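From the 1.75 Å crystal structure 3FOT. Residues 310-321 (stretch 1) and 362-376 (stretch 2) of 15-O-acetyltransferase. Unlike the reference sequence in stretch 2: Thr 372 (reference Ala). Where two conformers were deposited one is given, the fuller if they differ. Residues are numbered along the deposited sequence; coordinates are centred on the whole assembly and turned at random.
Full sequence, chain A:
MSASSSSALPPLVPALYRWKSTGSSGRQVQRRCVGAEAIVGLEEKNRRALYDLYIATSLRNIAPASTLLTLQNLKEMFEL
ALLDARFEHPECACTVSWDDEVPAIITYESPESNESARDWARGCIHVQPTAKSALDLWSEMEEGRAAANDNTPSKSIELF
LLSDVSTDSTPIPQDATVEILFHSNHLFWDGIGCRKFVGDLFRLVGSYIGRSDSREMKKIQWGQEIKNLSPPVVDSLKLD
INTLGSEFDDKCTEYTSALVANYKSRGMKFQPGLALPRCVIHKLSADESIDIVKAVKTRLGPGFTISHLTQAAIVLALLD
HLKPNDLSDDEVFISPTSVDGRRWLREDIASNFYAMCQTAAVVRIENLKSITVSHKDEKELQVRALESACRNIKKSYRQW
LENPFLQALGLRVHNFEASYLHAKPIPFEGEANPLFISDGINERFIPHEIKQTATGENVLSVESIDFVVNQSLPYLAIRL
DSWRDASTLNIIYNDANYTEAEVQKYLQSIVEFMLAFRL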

# COMPACT_ATOMS: atom_id res chain seq x y z
N THR A 310 -8.25 -12.54 -9.98
CA THR A 310 -6.93 -12.06 -10.35
C THR A 310 -5.83 -13.04 -9.89
O THR A 310 -4.91 -13.34 -10.63
N GLN A 311 -5.94 -13.50 -8.66
CA GLN A 311 -4.96 -14.47 -8.16
C GLN A 311 -4.96 -15.76 -9.00
O GLN A 311 -3.90 -16.35 -9.26
N ALA A 312 -6.16 -16.20 -9.41
CA ALA A 312 -6.31 -17.34 -10.31
C ALA A 312 -5.58 -17.10 -11.65
O ALA A 312 -4.84 -17.97 -12.15
N ALA A 313 -5.79 -15.92 -12.23
CA ALA A 313 -5.23 -15.57 -13.53
C ALA A 313 -3.70 -15.47 -13.46
O ALA A 313 -2.98 -15.87 -14.40
N ILE A 314 -3.21 -14.97 -12.33
CA ILE A 314 -1.77 -14.93 -12.05
C ILE A 314 -1.15 -16.33 -12.15
O ILE A 314 -0.10 -16.52 -12.78
N VAL A 315 -1.82 -17.29 -11.51
CA VAL A 315 -1.38 -18.69 -11.50
C VAL A 315 -1.47 -19.32 -12.89
O VAL A 315 -0.48 -19.90 -13.36
N LEU A 316 -2.59 -19.13 -13.58
CA LEU A 316 -2.70 -19.66 -14.96
C LEU A 316 -1.66 -19.04 -15.89
O LEU A 316 -1.08 -19.74 -16.74
N ALA A 317 -1.40 -17.74 -15.74
CA ALA A 317 -0.38 -17.06 -16.56
C ALA A 317 1.01 -17.61 -16.23
O ALA A 317 1.85 -17.78 -17.11
N LEU A 318 1.24 -17.94 -14.97
CA LEU A 318 2.51 -18.52 -14.55
C LEU A 318 2.71 -19.92 -15.16
O LEU A 318 3.78 -20.22 -15.72
N LEU A 319 1.67 -20.75 -15.05
CA LEU A 319 1.67 -22.11 -15.63
C LEU A 319 1.84 -22.07 -17.14
O LEU A 319 2.59 -22.89 -17.71
N ASP A 320 1.20 -21.10 -17.79
CA ASP A 320 1.35 -20.94 -19.23
C ASP A 320 2.75 -20.47 -19.62
O ASP A 320 3.23 -20.82 -20.70
N HIS A 321 3.37 -19.67 -18.76
CA HIS A 321 4.72 -19.11 -18.98
C HIS A 321 5.77 -20.21 -18.87
O HIS A 321 6.73 -20.23 -19.65
N VAL A 362 -1.84 -18.12 3.78
CA VAL A 362 -1.08 -18.86 2.78
C VAL A 362 -2.08 -19.38 1.75
O VAL A 362 -2.98 -20.17 2.07
N VAL A 363 -1.94 -18.89 0.53
CA VAL A 363 -2.70 -19.41 -0.61
C VAL A 363 -2.04 -20.72 -1.09
O VAL A 363 -0.83 -20.77 -1.27
N ARG A 364 -2.85 -21.75 -1.31
CA ARG A 364 -2.38 -23.03 -1.79
C ARG A 364 -3.25 -23.53 -2.92
O ARG A 364 -4.48 -23.56 -2.79
N ILE A 365 -2.62 -23.90 -4.03
CA ILE A 365 -3.35 -24.51 -5.14
C ILE A 365 -2.58 -25.78 -5.53
O ILE A 365 -1.43 -25.70 -5.94
N GLU A 366 -3.22 -26.93 -5.35
CA GLU A 366 -2.65 -28.21 -5.76
C GLU A 366 -3.22 -28.59 -7.12
O GLU A 366 -4.10 -27.90 -7.65
N ASN A 367 -2.71 -29.69 -7.68
CA ASN A 367 -3.10 -30.23 -8.99
C ASN A 367 -3.03 -29.19 -10.09
O ASN A 367 -3.99 -28.90 -10.83
N LEU A 368 -1.84 -28.64 -10.22
CA LEU A 368 -1.60 -27.59 -11.20
C LEU A 368 -1.80 -28.08 -12.64
O LEU A 368 -2.25 -27.31 -13.50
N LYS A 369 -1.54 -29.36 -12.91
CA LYS A 369 -1.70 -29.83 -14.28
C LYS A 369 -3.16 -29.72 -14.72
O LYS A 369 -3.43 -29.37 -15.87
N SER A 370 -4.09 -29.98 -13.79
CA SER A 370 -5.53 -29.99 -14.10
C SER A 370 -6.07 -28.60 -14.41
O SER A 370 -7.16 -28.50 -14.96
N ILE A 371 -5.33 -27.55 -14.03
CA ILE A 371 -5.73 -26.16 -14.33
C ILE A 371 -4.82 -25.46 -15.35
O ILE A 371 -4.95 -24.24 -15.58
N THR A 372 -3.87 -26.21 -15.93
CA THR A 372 -2.96 -25.68 -16.96
C THR A 372 -3.69 -25.56 -18.29
O THR A 372 -4.01 -26.57 -18.95
N VAL A 373 -4.00 -24.32 -18.67
CA VAL A 373 -4.71 -24.04 -19.91
C VAL A 373 -3.98 -22.96 -20.69
O VAL A 373 -3.40 -22.05 -20.11
N SER A 374 -4.01 -23.06 -22.00
CA SER A 374 -3.43 -22.01 -22.81
C SER A 374 -4.48 -20.98 -23.19
O SER A 374 -5.68 -21.18 -22.99
N HIS A 375 -4.03 -19.85 -23.73
CA HIS A 375 -4.97 -18.84 -24.20
C HIS A 375 -5.72 -19.31 -25.46
O HIS A 375 -6.77 -18.76 -25.79
N LYS A 376 -5.19 -20.33 -26.12
CA LYS A 376 -5.80 -20.85 -27.36
C LYS A 376 -6.78 -21.99 -27.06
O LYS A 376 -7.50 -22.44 -27.96

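No direct hydrogen bond joins the two stretches, although 566 Å² of surface is buried between them; the polar links that pass the angle tests run through two waters at the C-terminal end of the helix. Water 1 donates to Leu 316 O at 2.8 Å and to Val 373 O at 2.6 Å, so it ties two backbone carbonyls that could not bond to each other, each being an acceptor. Water 2 donates to Asp 320 OD1 at 2.8 Å and accepts from His 375 N at 2.8 Å, bridging a carboxylate to a backbone amide.

The rest of the contact is mainly apolar, and the helical repeat organises it. Gln 311, Val 315 and Leu 319, spaced four residues apart, all direct CA-to-CB toward stretch 2. The nearest CA atoms draw together along the helix, from 9.3 Å between Gln 311 CA and Val 363 CA to 6.0 Å between Leu 319 CA and Thr 372 CA. At the wide end the contact is loose: Gln 311 (chi1 t, chi2 p) brings OE1 to 4.3 Å from Val 363 CG2.

Val 315 (t) is better filled in. Its CG2 lies 3.8 Å from CD1 of Ile 365 (m, t), while its CG1 faces Ile 371 CD1 at 4.1 Å and Leu 368 CD2 at 4.4 Å; CG1 also comes within 4.2 Å of Ile 365 CD1, so Val 315 sits where the strand side chain and those of the following turn converge.

Leu 319 (m, t) has the largest covered area, 89 Å². Its CD2 is 3.9 Å from Leu 368 CB, and its CD1 is 3.8 Å from Ile 371 CG1 and 3.7 Å from both Leu 368 O and Thr 372 OG1. These two oxygens are already paired within the turn, Thr 372 OG1 donating to Leu 368 O at 2.7 Å, so the methyl packs against a polar pair that is internally satisfied. Thr 372 (m) differs from the reference sequence, which has Ala.

Leu 316 starts sideways, yet its end comes nearer to stretch 2. With chi1 at -92°, between wells, and chi2 p, it places CD1 4.0 Å from CD1 of Ile 371 (p, t) and CD2 3.5 Å from CG2 of Val 373 (m), the closest apolar side-chain contact here.

Asp 320 (t) likewise starts sideways and reaches over with its carboxylate. OD1 lies 3.8 Å from Ser 374 CA, and OD2 approaches the ring of His 375 (m) obliquely, 4.0 Å from CD2. His 375 NE2 is hydrogen-bonded elsewhere in the structure.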

# COMPACT_ATOMS: atom_id res chain seq x y z
CB THR A 310 -6.65 -10.63 -9.82
OG1 THR A 310 -7.70 -9.77 -10.28
CG2 THR A 310 -5.34 -10.10 -10.33
CB GLN A 311 -5.22 -14.75 -6.67
CG GLN A 311 -4.32 -15.84 -6.07
CD GLN A 311 -2.86 -15.44 -5.95
OE1 GLN A 311 -2.42 -15.04 -4.85
NE2 GLN A 311 -2.11 -15.56 -7.05
CB ALA A 312 -7.80 -17.61 -10.53
CB ALA A 313 -5.86 -14.26 -14.02
CB ILE A 314 -1.50 -14.27 -10.67
CG1 ILE A 314 -1.74 -12.76 -10.84
CG2 ILE A 314 -0.10 -14.60 -10.14
CD1 ILE A 314 -1.85 -11.98 -9.50
CB VAL A 315 -2.12 -19.49 -10.41
CG1 VAL A 315 -1.84 -20.99 -10.53
CG2 VAL A 315 -1.62 -18.99 -9.05
CB LEU A 316 -4.12 -19.46 -15.54
CG LEU A 316 -5.11 -20.64 -15.33
CD1 LEU A 316 -5.27 -21.02 -13.88
CD2 LEU A 316 -6.48 -20.32 -15.93
CB ALA A 317 -0.43 -15.53 -16.32
CB LEU A 318 2.59 -18.60 -13.03
CG LEU A 318 3.83 -19.27 -12.45
CD1 LEU A 318 5.01 -18.40 -12.71
CD2 LEU A 318 3.61 -19.50 -10.95
CB LEU A 319 0.41 -22.88 -15.23
CG LEU A 319 0.21 -23.18 -13.74
CD1 LEU A 319 -1.18 -23.74 -13.45
CD2 LEU A 319 1.30 -24.14 -13.21
CB ASP A 320 0.29 -19.97 -19.77
CG ASP A 320 0.39 -19.76 -21.26
OD1 ASP A 320 0.09 -20.70 -22.02
OD2 ASP A 320 0.78 -18.65 -21.68
CB HIS A 321 5.00 -18.01 -17.94
CG HIS A 321 6.42 -17.52 -17.92
ND1 HIS A 321 6.89 -16.54 -18.77
CD2 HIS A 321 7.47 -17.85 -17.13
CE1 HIS A 321 8.16 -16.30 -18.52
NE2 HIS A 321 8.54 -17.08 -17.52
CB VAL A 362 -0.24 -20.03 3.38
CG1 VAL A 362 0.52 -20.74 2.29
CG2 VAL A 362 0.73 -19.52 4.44
CB VAL A 363 -2.72 -18.37 -1.75
CG1 VAL A 363 -3.35 -18.94 -3.04
CG2 VAL A 363 -3.47 -17.15 -1.29
CB ARG A 364 -2.41 -24.06 -0.66
CG ARG A 364 -1.45 -23.80 0.46
CD ARG A 364 -1.61 -24.87 1.55
NE ARG A 364 -1.84 -26.20 0.97
CZ ARG A 364 -0.90 -27.11 0.71
NH1 ARG A 364 0.38 -26.86 0.98
NH2 ARG A 364 -1.24 -28.27 0.18
CB ILE A 365 -3.50 -23.56 -6.36
CG1 ILE A 365 -4.18 -22.23 -5.97
CG2 ILE A 365 -4.24 -24.30 -7.52
CD1 ILE A 365 -3.94 -21.09 -6.94
CB GLU A 366 -2.97 -29.32 -4.76
CG GLU A 366 -2.67 -29.03 -3.29
CD GLU A 366 -3.25 -30.10 -2.38
OE1 GLU A 366 -3.58 -29.79 -1.23
OE2 GLU A 366 -3.38 -31.27 -2.83
CB ASN A 367 -4.43 -30.98 -8.96
CG ASN A 367 -4.56 -31.98 -10.11
OD1 ASN A 367 -3.66 -32.12 -10.94
ND2 ASN A 367 -5.68 -32.68 -10.14
CB LEU A 368 -0.20 -26.97 -11.00
CG LEU A 368 -0.00 -26.29 -9.63
CD1 LEU A 368 1.43 -25.74 -9.49
CD2 LEU A 368 -1.02 -25.18 -9.44
CB LYS A 369 -1.22 -31.28 -14.47
CG LYS A 369 -1.28 -31.81 -15.92
CD LYS A 369 -0.77 -30.80 -16.98
CE LYS A 369 -0.82 -31.38 -18.38
NZ LYS A 369 -2.18 -31.89 -18.78
CB SER A 370 -6.35 -30.59 -12.95
OG SER A 370 -6.37 -29.69 -11.84
CB ILE A 371 -5.90 -25.30 -13.03
CG1 ILE A 371 -4.56 -25.12 -12.29
CG2 ILE A 371 -7.02 -25.89 -12.13
CD1 ILE A 371 -4.59 -24.00 -11.25
CB THR A 372 -1.66 -26.53 -17.07
OG1 THR A 372 -1.01 -26.54 -15.79
CG2 THR A 372 -0.70 -25.96 -18.11
CB VAL A 373 -6.18 -23.57 -19.67
CG1 VAL A 373 -7.01 -24.68 -19.06
CG2 VAL A 373 -6.24 -22.30 -18.79
CB SER A 374 -2.79 -22.59 -24.05
OG SER A 374 -3.79 -22.79 -24.99
CB HIS A 375 -4.21 -17.54 -24.47
CG HIS A 375 -3.75 -16.85 -23.23
ND1 HIS A 375 -4.63 -16.26 -22.35
CD2 HIS A 375 -2.51 -16.60 -22.75
CE1 HIS A 375 -3.95 -15.70 -21.36
NE2 HIS A 375 -2.66 -15.89 -21.58
CB LYS A 376 -4.71 -21.32 -28.33
CG LYS A 376 -3.90 -20.18 -28.96
CD LYS A 376 -2.50 -20.63 -29.39
CE LYS A 376 -1.73 -19.48 -30.07
NZ LYS A 376 -0.33 -19.87 -30.47
O HOH W 1 -2.12 -22.12 -17.85
O HOH W 2 -1.25 -19.50 -24.23